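Local coordinates for protein putative C39-like peptidase (Bacillus anthracis, PDB 3ERV) that is of unknown function but probably acts as a C39-like cysteine peptidase, cleaving peptide bonds with a catalytic cysteine, at residues Val37-Gln42 with Tyr191-Leu196; Arg48-Thr53 with Asn176-Val181; Lys137-Gly142 with Ile183-Glu188; Gln143-Ile148 with Ala220-Lys225. All coordinates share one frame; numbering follows the deposited sequence.

Interaction 1 of 4, residues Val37-Gln42 with Tyr191-Leu196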
loop_
_atom_site.group_PDB
_atom_site.type_symbol
_atom_site.label_atom_id
_atom_site.label_comp_id
_atom_site.label_asym_id
_atom_site.label_seq_id
_atom_site.Cartn_x
_atom_site.Cartn_y
_atom_site.Cartn_z
ATOM N N VAL A 37 1.711 -14.561 7.009
ATOM C CA VAL A 37 2.098 -13.156 6.936
ATOM C C VAL A 37 1.597 -12.548 8.256
ATOM O O VAL A 37 0.426 -12.694 8.605
ATOM C CB VAL A 37 1.443 -12.447 5.673
ATOM C CG1 VAL A 37 1.574 -10.897 5.738
ATOM C CG2 VAL A 37 2.016 -13.057 4.364
ATOM N N PRO A 38 2.490 -11.865 8.994
ATOM C CA PRO A 38 2.107 -11.290 10.303
ATOM C C PRO A 38 0.955 -10.275 10.181
ATOM O O PRO A 38 0.778 -9.664 9.156
ATOM C CB PRO A 38 3.402 -10.573 10.777
ATOM C CG PRO A 38 4.482 -11.190 10.065
ATOM C CD PRO A 38 3.934 -11.743 8.715
ATOM N N PHE A 39 0.158 -10.117 11.235
ATOM C CA PHE A 39 -0.987 -9.234 11.182
ATOM C C PHE A 39 -0.696 -8.069 12.114
ATOM O O PHE A 39 -0.398 -8.271 13.290
ATOM C CB PHE A 39 -2.290 -10.017 11.561
ATOM C CG PHE A 39 -3.457 -9.133 11.979
ATOM C CD1 PHE A 39 -4.309 -8.601 11.061
ATOM C CD2 PHE A 39 -3.695 -8.872 13.336
ATOM C CE1 PHE A 39 -5.391 -7.776 11.476
ATOM C CE2 PHE A 39 -4.763 -8.068 13.756
ATOM C CZ PHE A 39 -5.609 -7.518 12.819
ATOM N N ILE A 40 -0.780 -6.852 11.568
ATOM C CA ILE A 40 -0.668 -5.590 12.331
ATOM C C ILE A 40 -1.824 -4.615 11.985
ATOM O O ILE A 40 -2.307 -4.560 10.840
ATOM C CB ILE A 40 0.693 -4.876 12.055
ATOM C CG1 ILE A 40 1.845 -5.892 12.126
ATOM C CG2 ILE A 40 0.935 -3.740 13.110
ATOM C CD1 ILE A 40 3.213 -5.365 11.630
ATOM N N GLN A 41 -2.258 -3.851 12.987
ATOM C CA GLN A 41 -3.282 -2.840 12.822
ATOM C C GLN A 41 -2.592 -1.478 12.895
ATOM O O GLN A 41 -1.703 -1.324 13.720
ATOM C CB GLN A 41 -4.316 -2.967 13.960
ATOM C CG GLN A 41 -5.279 -4.168 13.770
ATOM C CD GLN A 41 -6.101 -4.091 12.462
ATOM O OE1 GLN A 41 -7.262 -3.625 12.465
ATOM N NE2 GLN A 41 -5.501 -4.559 11.327
ATOM N N GLN A 42 -3.002 -0.502 12.062
ATOM C CA GLN A 42 -2.416 0.842 12.158
ATOM C C GLN A 42 -2.833 1.579 13.449
ATOM O O GLN A 42 -2.012 2.290 14.050
ATOM C CB GLN A 42 -2.726 1.690 10.915
ATOM C CG GLN A 42 -4.231 2.019 10.672
ATOM C CD GLN A 42 -4.467 2.599 9.280
ATOM O OE1 GLN A 42 -4.346 1.910 8.290
ATOM N NE2 GLN A 42 -4.793 3.883 9.212
ATOM N N TYR A 191 -7.362 -12.458 -0.985
ATOM C CA TYR A 191 -7.236 -12.495 0.460
ATOM C C TYR A 191 -6.202 -11.441 0.889
ATOM O O TYR A 191 -5.101 -11.377 0.324
ATOM C CB TYR A 191 -6.818 -13.911 0.893
ATOM C CG TYR A 191 -7.867 -14.937 0.521
ATOM C CD1 TYR A 191 -8.866 -15.290 1.428
ATOM C CD2 TYR A 191 -7.872 -15.536 -0.736
ATOM C CE1 TYR A 191 -9.851 -16.215 1.090
ATOM C CE2 TYR A 191 -8.855 -16.467 -1.094
ATOM C CZ TYR A 191 -9.837 -16.800 -0.175
ATOM O OH TYR A 191 -10.809 -17.723 -0.505
ATOM N N ILE A 192 -6.555 -10.603 1.858
ATOM C CA ILE A 192 -5.665 -9.519 2.227
ATOM C C ILE A 192 -5.421 -9.425 3.729
ATOM O O ILE A 192 -6.174 -9.994 4.538
ATOM C CB ILE A 192 -6.211 -8.168 1.723
ATOM C CG1 ILE A 192 -7.533 -7.850 2.435
ATOM C CG2 ILE A 192 -6.375 -8.181 0.184
ATOM C CD1 ILE A 192 -8.177 -6.567 1.982
ATOM N N ARG A 193 -4.355 -8.699 4.084
ATOM C CA ARG A 193 -4.191 -8.104 5.427
ATOM C C ARG A 193 -4.531 -6.615 5.314
ATOM O O ARG A 193 -3.888 -5.864 4.565
ATOM C CB ARG A 193 -2.748 -8.273 5.946
ATOM C CG ARG A 193 -2.370 -9.693 6.287
ATOM C CD ARG A 193 -2.713 -10.105 7.713
ATOM N NE ARG A 193 -2.148 -11.442 7.890
ATOM C CZ ARG A 193 -2.821 -12.580 7.813
ATOM N NH1 ARG A 193 -4.153 -12.555 7.620
ATOM N NH2 ARG A 193 -2.156 -13.741 7.948
ATOM N N ASP A 194 -5.556 -6.194 6.041
ATOM C CA ASP A 194 -6.003 -4.813 6.019
ATOM C C ASP A 194 -5.733 -4.164 7.383
ATOM O O ASP A 194 -6.379 -4.537 8.384
ATOM C CB ASP A 194 -7.497 -4.804 5.716
ATOM C CG ASP A 194 -8.042 -3.417 5.529
ATOM O OD1 ASP A 194 -7.547 -2.461 6.183
ATOM O OD2 ASP A 194 -8.967 -3.300 4.693
ATOM N N PRO A 195 -4.788 -3.191 7.430
ATOM C CA PRO A 195 -4.353 -2.581 8.692
ATOM C C PRO A 195 -5.467 -1.826 9.433
ATOM O O PRO A 195 -5.283 -1.451 10.586
ATOM C CB PRO A 195 -3.211 -1.619 8.277
ATOM C CG PRO A 195 -3.387 -1.396 6.800
ATOM C CD PRO A 195 -4.130 -2.590 6.240
ATOM N N LEU A 196 -6.610 -1.627 8.779
ATOM C CA LEU A 196 -7.790 -1.078 9.431
ATOM C C LEU A 196 -8.881 -2.100 9.778
ATOM O O LEU A 196 -9.921 -1.719 10.292
ATOM C CB LEU A 196 -8.425 -0.024 8.557
ATOM C CG LEU A 196 -7.803 1.375 8.669
ATOM C CD1 LEU A 196 -8.473 2.293 7.642
ATOM C CD2 LEU A 196 -7.958 1.915 10.083
#
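One wall of the probable active site is tied together where the loop Val37-Gln42 runs beside Arg193 to Leu196, in nearly the same direction. Arg193 grips Val37 O side-on with two nitrogens, NE at 3.0 Å and NH2 at 2.9 Å from that oxygen; NH2 comes in the carbonyl plane, NE from above it. A bend at chi2 (-88°) carries CD back beside Phe39, where Arg193 CD lies 3.9 Å from Phe39 CB, near the plane of the phenyl ring at its edge. Arginine suits the place: its methylenes lie against Phe39 while two N-H groups serve one carbonyl. Gln41 folds as well, and its NE2 donates to Asp194 O at 3.1 Å with a fairly straight bond (161°) while also binding its own neighbour, Ile40 O. C39 peptidases, of the papain-like clan, use a Cys-His-Asp triad, and Asp194 is placed as its probable acid: its OD1 accepts from His178 NE2 and also from Leu196 N, the latter bond making an Asx turn; two donors on one oxygen would limit the carboxylate's rotation. Next along, Gln42 N donates to Pro195 O at 2.9 Å. The Gln42 side chain crosses Leu196, with OE1 3.5 Å from Leu196 CG. Lying a few residues before Cys50, which it touches, Gln42 is placed much as the oxyanion-hole glutamine of papain-like enzymes is.

Interaction 2 of 4, residues Arg48-Thr53 with Asn176-Val181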
loop_
_atom_site.group_PDB
_atom_site.type_symbol
_atom_site.label_atom_id
_atom_site.label_comp_id
_atom_site.label_asym_id
_atom_site.label_seq_id
_atom_site.Cartn_x
_atom_site.Cartn_y
_atom_site.Cartn_z
ATOM N N ARG A 48 -3.125 7.689 10.057
ATOM C CA ARG A 48 -2.923 7.515 8.635
ATOM C C ARG A 48 -1.775 6.566 8.320
ATOM O O ARG A 48 -0.957 6.843 7.437
ATOM C CB ARG A 48 -2.701 8.849 7.913
ATOM C CG ARG A 48 -3.937 9.736 7.882
ATOM C CD ARG A 48 -3.762 11.020 7.048
ATOM N NE ARG A 48 -4.877 11.961 7.290
ATOM C CZ ARG A 48 -4.920 12.886 8.260
ATOM N NH1 ARG A 48 -3.889 13.071 9.105
ATOM N NH2 ARG A 48 -6.004 13.672 8.381
ATOM N N GLY A 49 -1.717 5.448 9.028
ATOM C CA GLY A 49 -0.616 4.527 8.833
ATOM C C GLY A 49 -0.820 3.292 7.964
ATOM O O GLY A 49 -0.055 2.349 8.094
ATOM N N CYS A 50 -1.819 3.269 7.082
ATOM C CA CYS A 50 -2.080 2.055 6.280
ATOM C C CYS A 50 -0.884 1.651 5.389
ATOM O O CYS A 50 -0.541 0.490 5.320
ATOM C CB CYS A 50 -3.371 2.161 5.445
ATOM S SG CYS A 50 -3.388 3.465 4.158
ATOM N N GLU A 51 -0.259 2.598 4.687
ATOM C CA GLU A 51 0.930 2.216 3.891
ATOM C C GLU A 51 2.134 1.697 4.689
ATOM O O GLU A 51 2.741 0.642 4.347
ATOM C CB GLU A 51 1.370 3.390 3.010
ATOM C CG GLU A 51 0.258 3.996 2.161
ATOM C CD GLU A 51 -0.426 5.253 2.711
ATOM O OE1 GLU A 51 -0.355 5.529 3.928
ATOM O OE2 GLU A 51 -1.115 5.958 1.900
ATOM N N VAL A 52 2.514 2.419 5.736
ATOM C CA VAL A 52 3.674 1.964 6.504
ATOM C C VAL A 52 3.354 0.681 7.295
ATOM O O VAL A 52 4.250 -0.124 7.586
ATOM C CB VAL A 52 4.294 3.055 7.435
ATOM C CG1 VAL A 52 4.816 4.280 6.620
ATOM C CG2 VAL A 52 3.338 3.493 8.600
ATOM N N THR A 53 2.094 0.511 7.673
ATOM C CA THR A 53 1.710 -0.680 8.441
ATOM C C THR A 53 1.715 -1.935 7.560
ATOM O O THR A 53 2.180 -2.986 8.019
ATOM C CB THR A 53 0.346 -0.490 9.178
ATOM O OG1 THR A 53 0.432 0.651 10.043
ATOM C CG2 THR A 53 0.022 -1.697 10.037
ATOM N N ASN A 176 -10.770 8.073 -0.038
ATOM C CA ASN A 176 -11.009 6.649 0.107
ATOM C C ASN A 176 -9.674 5.864 0.003
ATOM O O ASN A 176 -9.677 4.647 0.114
ATOM C CB ASN A 176 -11.829 6.201 -1.149
ATOM C CG ASN A 176 -13.295 6.468 -1.022
ATOM O OD1 ASN A 176 -14.043 5.584 -0.606
ATOM N ND2 ASN A 176 -13.736 7.686 -1.391
ATOM N N GLU A 177 -8.576 6.547 -0.343
ATOM C CA GLU A 177 -7.283 5.852 -0.574
ATOM C C GLU A 177 -6.979 4.921 0.587
ATOM O O GLU A 177 -7.134 5.295 1.749
ATOM C CB GLU A 177 -6.107 6.847 -0.720
ATOM C CG GLU A 177 -4.723 6.179 -1.019
ATOM C CD GLU A 177 -3.755 6.057 0.188
ATOM O OE1 GLU A 177 -4.091 6.468 1.321
ATOM O OE2 GLU A 177 -2.634 5.513 -0.004
ATOM N N HIS A 178 -6.515 3.727 0.260
ATOM C CA HIS A 178 -6.199 2.729 1.243
ATOM C C HIS A 178 -5.017 1.835 0.806
ATOM O O HIS A 178 -4.624 1.782 -0.385
ATOM C CB HIS A 178 -7.451 1.903 1.550
ATOM C CG HIS A 178 -7.344 1.079 2.808
ATOM N ND1 HIS A 178 -6.733 1.543 3.960
ATOM C CD2 HIS A 178 -7.767 -0.177 3.092
ATOM C CE1 HIS A 178 -6.792 0.614 4.898
ATOM N NE2 HIS A 178 -7.408 -0.443 4.396
ATOM N N CYS A 179 -4.432 1.115 1.755
ATOM C CA CYS A 179 -3.279 0.281 1.407
ATOM C C CYS A 179 -3.341 -0.978 2.217
ATOM O O CYS A 179 -3.560 -0.936 3.414
ATOM C CB CYS A 179 -1.971 1.046 1.662
ATOM S SG CYS A 179 -0.491 0.075 1.342
ATOM N N VAL A 180 -3.152 -2.105 1.550
ATOM C CA VAL A 180 -3.299 -3.426 2.173
ATOM C C VAL A 180 -2.205 -4.362 1.623
ATOM O O VAL A 180 -1.500 -4.036 0.667
ATOM C CB VAL A 180 -4.752 -4.057 1.953
ATOM C CG1 VAL A 180 -5.897 -3.094 2.405
ATOM C CG2 VAL A 180 -4.952 -4.498 0.522
ATOM N N VAL A 181 -2.063 -5.524 2.242
ATOM C CA VAL A 181 -1.141 -6.548 1.772
ATOM C C VAL A 181 -1.950 -7.636 1.117
ATOM O O VAL A 181 -2.848 -8.201 1.766
ATOM C CB VAL A 181 -0.288 -7.200 2.939
ATOM C CG1 VAL A 181 0.782 -8.146 2.356
ATOM C CG2 VAL A 181 0.344 -6.099 3.852
#
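Glu177 and Glu51 reach toward each other tip to tip, with Glu177 OE2 only 2.5 Å from Glu51 OE2. A separation so short suggests, without proving, that one acid keeps a proton; Glu51 OE2 accepts a bond from Val107 N. The two carboxylates are turned 32° apart. At His178 the CB points away from the helix, yet the imidazole swings back so that ND1 stands 3.7 Å from Cys50 CB and 3.9 Å from Cys50 SG. Its other nitrogen, NE2, bonds to Asp194 OD1, which would fix the rotation of the ring. Cys179 follows, small enough to let the first turn of the helix sit close to the strand: its SG lies 3.6 Å from Glu51 CA, and its CB 3.7 Å from Glu51 CG. Cys50 SG, set between backbone N and carbonyl carbon (chi1 63°), hangs over the strand 3.5 Å from Cys179 N. Gly49 is the N-cap, and its carbonyl takes bonds from both N and OG1 of Thr53. A cysteine in the first turn of a helix, facing a histidine on a neighbouring strand, is the hallmark of papain-like peptidases, consistent with Cys50 and His178 being the catalytic pair here.

Interaction 3 of 4, residues Lys137-Gly142 with Ile183-Glu188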
loop_
_atom_site.group_PDB
_atom_site.type_symbol
_atom_site.label_atom_id
_atom_site.label_comp_id
_atom_site.label_asym_id
_atom_site.label_seq_id
_atom_site.Cartn_x
_atom_site.Cartn_y
_atom_site.Cartn_z
ATOM N N LYS A 137 1.603 -14.159 -9.357
ATOM C CA LYS A 137 2.803 -14.961 -9.470
ATOM C C LYS A 137 3.660 -14.745 -8.235
ATOM O O LYS A 137 4.193 -15.708 -7.686
ATOM C CB LYS A 137 3.612 -14.570 -10.707
ATOM C CG LYS A 137 3.270 -15.389 -11.970
ATOM C CD LYS A 137 3.833 -14.745 -13.249
ATOM C CE LYS A 137 5.119 -13.940 -12.983
ATOM N NZ LYS A 137 6.313 -14.754 -12.564
ATOM N N SER A 138 3.815 -13.478 -7.831
ATOM C CA SER A 138 4.602 -13.135 -6.630
ATOM C C SER A 138 4.061 -13.898 -5.425
ATOM O O SER A 138 4.808 -14.546 -4.701
ATOM C CB SER A 138 4.559 -11.633 -6.330
ATOM O OG SER A 138 5.318 -11.325 -5.147
ATOM N N VAL A 139 2.752 -13.813 -5.223
ATOM C CA VAL A 139 2.120 -14.457 -4.085
ATOM C C VAL A 139 2.314 -15.968 -4.162
ATOM O O VAL A 139 2.649 -16.646 -3.181
ATOM C CB VAL A 139 0.616 -14.142 -4.075
ATOM C CG1 VAL A 139 -0.101 -14.963 -2.972
ATOM C CG2 VAL A 139 0.393 -12.599 -3.946
ATOM N N LYS A 140 2.114 -16.507 -5.354
ATOM C CA LYS A 140 2.265 -17.940 -5.520
ATOM C C LYS A 140 3.739 -18.296 -5.263
ATOM O O LYS A 140 4.031 -19.326 -4.670
ATOM C CB LYS A 140 1.845 -18.337 -6.937
ATOM C CG LYS A 140 2.363 -19.677 -7.329
ATOM C CD LYS A 140 1.278 -20.667 -7.236
ATOM C CE LYS A 140 0.833 -20.963 -8.645
ATOM N NZ LYS A 140 1.634 -22.105 -9.205
ATOM N N ALA A 141 4.670 -17.438 -5.684
ATOM C CA ALA A 141 6.080 -17.730 -5.384
ATOM C C ALA A 141 6.407 -17.537 -3.889
ATOM O O ALA A 141 7.504 -17.856 -3.433
ATOM C CB ALA A 141 7.013 -16.910 -6.257
ATOM N N GLY A 142 5.454 -17.040 -3.114
ATOM C CA GLY A 142 5.654 -16.956 -1.671
ATOM C C GLY A 142 5.930 -15.556 -1.148
ATOM O O GLY A 142 6.243 -15.369 0.045
ATOM N N ILE A 183 -2.194 -11.246 0.135
ATOM C CA ILE A 183 -1.562 -12.417 0.646
ATOM C C ILE A 183 -2.110 -13.707 0.046
ATOM O O ILE A 183 -1.662 -14.806 0.415
ATOM C CB ILE A 183 -1.673 -12.511 2.186
ATOM C CG1 ILE A 183 -3.126 -12.796 2.632
ATOM C CG2 ILE A 183 -0.983 -11.265 2.909
ATOM C CD1 ILE A 183 -3.195 -13.270 4.131
ATOM N N GLY A 184 -3.061 -13.592 -0.869
ATOM C CA GLY A 184 -3.668 -14.803 -1.417
ATOM C C GLY A 184 -4.750 -14.559 -2.455
ATOM O O GLY A 184 -5.202 -13.429 -2.637
ATOM N N TYR A 185 -5.159 -15.620 -3.144
ATOM C CA TYR A 185 -6.225 -15.519 -4.152
ATOM C C TYR A 185 -6.855 -16.875 -4.440
ATOM O O TYR A 185 -6.210 -17.921 -4.315
ATOM C CB TYR A 185 -5.667 -14.949 -5.462
ATOM C CG TYR A 185 -4.564 -15.783 -6.072
ATOM C CD1 TYR A 185 -4.838 -16.746 -7.057
ATOM C CD2 TYR A 185 -3.232 -15.620 -5.663
ATOM C CE1 TYR A 185 -3.814 -17.519 -7.626
ATOM C CE2 TYR A 185 -2.219 -16.376 -6.218
ATOM C CZ TYR A 185 -2.505 -17.334 -7.200
ATOM O OH TYR A 185 -1.462 -18.096 -7.734
ATOM N N ASP A 186 -8.131 -16.850 -4.810
ATOM C CA ASP A 186 -8.748 -18.014 -5.467
ATOM C C ASP A 186 -9.529 -17.537 -6.701
ATOM O O ASP A 186 -9.358 -16.399 -7.148
ATOM C CB ASP A 186 -9.575 -18.901 -4.502
ATOM C CG ASP A 186 -10.726 -18.169 -3.852
ATOM O OD1 ASP A 186 -11.282 -17.256 -4.492
ATOM O OD2 ASP A 186 -11.090 -18.497 -2.697
ATOM N N GLN A 187 -10.356 -18.403 -7.274
ATOM C CA GLN A 187 -11.013 -18.054 -8.522
ATOM C C GLN A 187 -11.930 -16.840 -8.321
ATOM O O GLN A 187 -11.980 -15.918 -9.135
ATOM C CB GLN A 187 -11.788 -19.255 -9.062
ATOM C CG GLN A 187 -11.797 -19.331 -10.578
ATOM C CD GLN A 187 -12.589 -20.532 -11.093
ATOM O OE1 GLN A 187 -13.223 -20.461 -12.163
ATOM N NE2 GLN A 187 -12.568 -21.640 -10.334
ATOM N N GLU A 188 -12.636 -16.835 -7.206
ATOM C CA GLU A 188 -13.600 -15.807 -6.958
ATOM C C GLU A 188 -13.086 -14.666 -6.075
ATOM O O GLU A 188 -13.636 -13.557 -6.128
ATOM C CB GLU A 188 -14.823 -16.431 -6.284
#
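Lys140 curls its aliphatic chain around the hydroxyl of Tyr185. Its CB makes the closest touch, 3.4 Å from Tyr185 OH. CG, anti to the backbone N (chi1 162°), passes farther off at 4.2 Å from the same oxygen. The chain then bends at chi2 (103°), which keeps CD within 3.8 Å of Tyr185 OH, and CE stays just as near after a further bend. NZ leads away, 5.3 Å from Tyr185 OH. Lysine suits this border position because its methylenes can wrap the phenol oxygen while the ammonium group leads away. One residue earlier, Val139 points inward to the strand. Its CG1 settles 3.7 Å from Ile183 O and comes to the edge of the Tyr185 ring, 4.1 Å from CE2, so a compact branched side chain fills the angle between strand backbone and ring. The strand is irregular here: Ile183 and Gly184 both stand opposite Tyr191 in a classic beta bulge. The helix, for its part, closes with a Schellman motif at Gly142, where two bonds run back into the last turn, one of them Gly142 N to Val139 O; the positive phi (105°) calls for glycine. Helix 132-140 thus leans on the end of strand 177-185, with which strands 32-33, 145-150 and 189-193 pair. Val32 of strand 32-33 touches Val139, Lys140 and Tyr185, the ring of Tyr136 meets that of Tyr185, and Val145 of strand 145-150 packs on Val139.

Interaction 4 of 4, residues Gln143-Ile148 with Ala220-Lys225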
loop_
_atom_site.group_PDB
_atom_site.type_symbol
_atom_site.label_atom_id
_atom_site.label_comp_id
_atom_site.label_asym_id
_atom_site.label_seq_id
_atom_site.Cartn_x
_atom_site.Cartn_y
_atom_site.Cartn_z
ATOM N N GLN A 143 5.851 -14.563 -2.030
ATOM C CA GLN A 143 6.096 -13.156 -1.634
ATOM C C GLN A 143 4.812 -12.313 -1.715
ATOM O O GLN A 143 4.300 -12.053 -2.812
ATOM C CB GLN A 143 7.213 -12.489 -2.465
ATOM C CG GLN A 143 8.620 -13.030 -2.178
ATOM C CD GLN A 143 8.720 -14.456 -2.608
ATOM O OE1 GLN A 143 8.453 -14.784 -3.780
ATOM N NE2 GLN A 143 9.049 -15.336 -1.669
ATOM N N PRO A 144 4.308 -11.879 -0.556
ATOM C CA PRO A 144 3.094 -11.036 -0.527
ATOM C C PRO A 144 3.392 -9.636 -1.100
ATOM O O PRO A 144 4.574 -9.245 -1.257
ATOM C CB PRO A 144 2.759 -10.947 0.973
ATOM C CG PRO A 144 4.105 -11.041 1.684
ATOM C CD PRO A 144 4.989 -11.944 0.761
ATOM N N VAL A 145 2.346 -8.891 -1.425
ATOM C CA VAL A 145 2.522 -7.658 -2.184
ATOM C C VAL A 145 1.752 -6.516 -1.489
ATOM O O VAL A 145 0.572 -6.653 -1.209
ATOM C CB VAL A 145 1.989 -7.863 -3.645
ATOM C CG1 VAL A 145 2.216 -6.598 -4.549
ATOM C CG2 VAL A 145 2.584 -9.143 -4.235
ATOM N N VAL A 146 2.427 -5.405 -1.216
ATOM C CA VAL A 146 1.768 -4.247 -0.684
ATOM C C VAL A 146 1.098 -3.490 -1.845
ATOM O O VAL A 146 1.743 -3.204 -2.868
ATOM C CB VAL A 146 2.767 -3.344 0.032
ATOM C CG1 VAL A 146 2.100 -1.987 0.468
ATOM C CG2 VAL A 146 3.413 -4.098 1.197
ATOM N N ILE A 147 -0.193 -3.176 -1.704
ATOM C CA ILE A 147 -0.892 -2.518 -2.808
ATOM C C ILE A 147 -1.662 -1.252 -2.407
ATOM O O ILE A 147 -2.251 -1.173 -1.326
ATOM C CB ILE A 147 -1.800 -3.501 -3.589
ATOM C CG1 ILE A 147 -2.988 -3.892 -2.730
ATOM C CG2 ILE A 147 -1.019 -4.760 -4.114
ATOM C CD1 ILE A 147 -4.240 -3.131 -3.108
ATOM N N ILE A 148 -1.644 -0.244 -3.259
ATOM C CA ILE A 148 -2.466 0.929 -2.992
ATOM C C ILE A 148 -3.812 0.729 -3.740
ATOM O O ILE A 148 -3.803 0.371 -4.905
ATOM C CB ILE A 148 -1.796 2.233 -3.496
ATOM C CG1 ILE A 148 -0.384 2.402 -2.917
ATOM C CG2 ILE A 148 -2.691 3.467 -3.215
ATOM C CD1 ILE A 148 -0.339 2.574 -1.462
ATOM N N ALA A 220 2.168 -1.144 -6.678
ATOM C CA ALA A 220 2.466 -2.353 -5.881
ATOM C C ALA A 220 3.922 -2.514 -5.580
ATOM O O ALA A 220 4.759 -2.251 -6.419
ATOM C CB ALA A 220 1.966 -3.589 -6.569
ATOM N N ILE A 221 4.220 -2.932 -4.354
ATOM C CA ILE A 221 5.598 -3.135 -3.898
ATOM C C ILE A 221 5.720 -4.578 -3.372
ATOM O O ILE A 221 4.850 -5.067 -2.647
ATOM C CB ILE A 221 5.985 -2.188 -2.729
ATOM C CG1 ILE A 221 5.890 -0.700 -3.106
ATOM C CG2 ILE A 221 7.361 -2.552 -2.124
ATOM C CD1 ILE A 221 6.634 -0.389 -4.329
ATOM N N SER A 222 6.814 -5.244 -3.692
ATOM C CA SER A 222 7.061 -6.545 -3.081
ATOM C C SER A 222 8.560 -6.741 -2.882
ATOM O O SER A 222 9.317 -5.756 -2.785
ATOM C CB SER A 222 6.451 -7.684 -3.925
ATOM O OG SER A 222 6.553 -8.941 -3.240
ATOM N N TYR A 223 8.997 -7.993 -2.805
ATOM C CA TYR A 223 10.418 -8.265 -2.795
ATOM C C TYR A 223 10.628 -9.643 -3.447
ATOM O O TYR A 223 9.669 -10.392 -3.687
ATOM C CB TYR A 223 10.973 -8.229 -1.347
ATOM C CG TYR A 223 10.311 -9.299 -0.466
ATOM C CD1 TYR A 223 10.932 -10.532 -0.226
ATOM C CD2 TYR A 223 9.027 -9.097 0.069
ATOM C CE1 TYR A 223 10.300 -11.520 0.551
ATOM C CE2 TYR A 223 8.393 -10.060 0.845
ATOM C CZ TYR A 223 9.025 -11.271 1.092
ATOM O OH TYR A 223 8.378 -12.245 1.874
ATOM N N VAL A 224 11.883 -9.991 -3.720
ATOM C CA VAL A 224 12.173 -11.314 -4.255
ATOM C C VAL A 224 13.013 -12.165 -3.278
ATOM O O VAL A 224 13.783 -11.634 -2.449
ATOM C CB VAL A 224 12.821 -11.219 -5.668
ATOM C CG1 VAL A 224 11.819 -10.607 -6.655
ATOM C CG2 VAL A 224 14.103 -10.388 -5.621
ATOM N N LYS A 225 12.854 -13.481 -3.363
ATOM C CA LYS A 225 13.577 -14.415 -2.469
ATOM C C LYS A 225 15.087 -14.206 -2.379
ATOM O O LYS A 225 15.659 -14.209 -1.278
ATOM C CB LYS A 225 13.322 -15.850 -2.889
ATOM C CG LYS A 225 12.306 -16.551 -2.054
ATOM C CD LYS A 225 12.167 -17.988 -2.542
ATOM C CE LYS A 225 10.940 -18.671 -1.939
ATOM N NZ LYS A 225 9.654 -17.945 -2.204
#
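Val145 CG1 lies 3.6 Å from Ala220 CB, and Ile147 adds its CG2 at 4.0 Å from that methyl while the end of its side chain leads away; alanine's small side chain leaves room for both. On the opposite face of the sheet Val146 pairs with Ile221, beta-branched residues that favour extended backbone. Their backbones form an antiparallel hydrogen-bonded pair, Val146 N to Ile221 O at 2.8 Å and Ile221 N to Val146 O at 2.9 Å, while Ile147 and Ala220 form the next, non-hydrogen-bonded pair. Beyond Val145 the regular pairing gives way to a side chain: Ser222 OG, anti to its backbone N (chi1 -173°), donates to Pro144 O at 2.8 Å from above the carbonyl plane. Farther out, Tyr223 lays a ring face against Gln143, whose CG sits 3.8 Å from the ring centroid in a CH-pi contact, offset toward the rim. Pro144 CD meets the phenol end of the same ring, 3.6 Å from Tyr223 OH. At the polar edge Lys225 crosses the Gln143 side chain at about a right angle and sends NZ to Ala141 O. Strand 145-150 is thereby flanked by strand 220-223 and by strand 177-185, and strand 124-126 pairs with 220-223 in turn. Leu135 of helix 132-140 packs on the Val145, Ile147 and Ala220 face; Ser54 and Met58 of helix 50-61 meet Val146 on the other, where Tyr61 touches Pro144 and Tyr223.

How the interactions relate
Interactions 1 and 2 together assemble the probable triad: Asp194 OD1 of the first is 2.7 Å from His178 NE2 of the second, and Gln42 packs on Cys50. A 1,2-ethanediol molecule, probably from the crystallisation liquor, lies near Arg193. Strand 177-185 carries the second segments of interactions 2 and 3, whose centres are about 20 Å apart, and pairs by backbone bonds with interactions 1 and 4. It meets interaction 1 through Arg193 N and Val181 O (2.8 Å), and interaction 4 through Ile147 N and Val180 O (2.8 Å). Interactions 3 and 4 join at Ser138, whose OG is 2.6 Å from Gln143 O, where helix 132-140 hands over to strand 145-150.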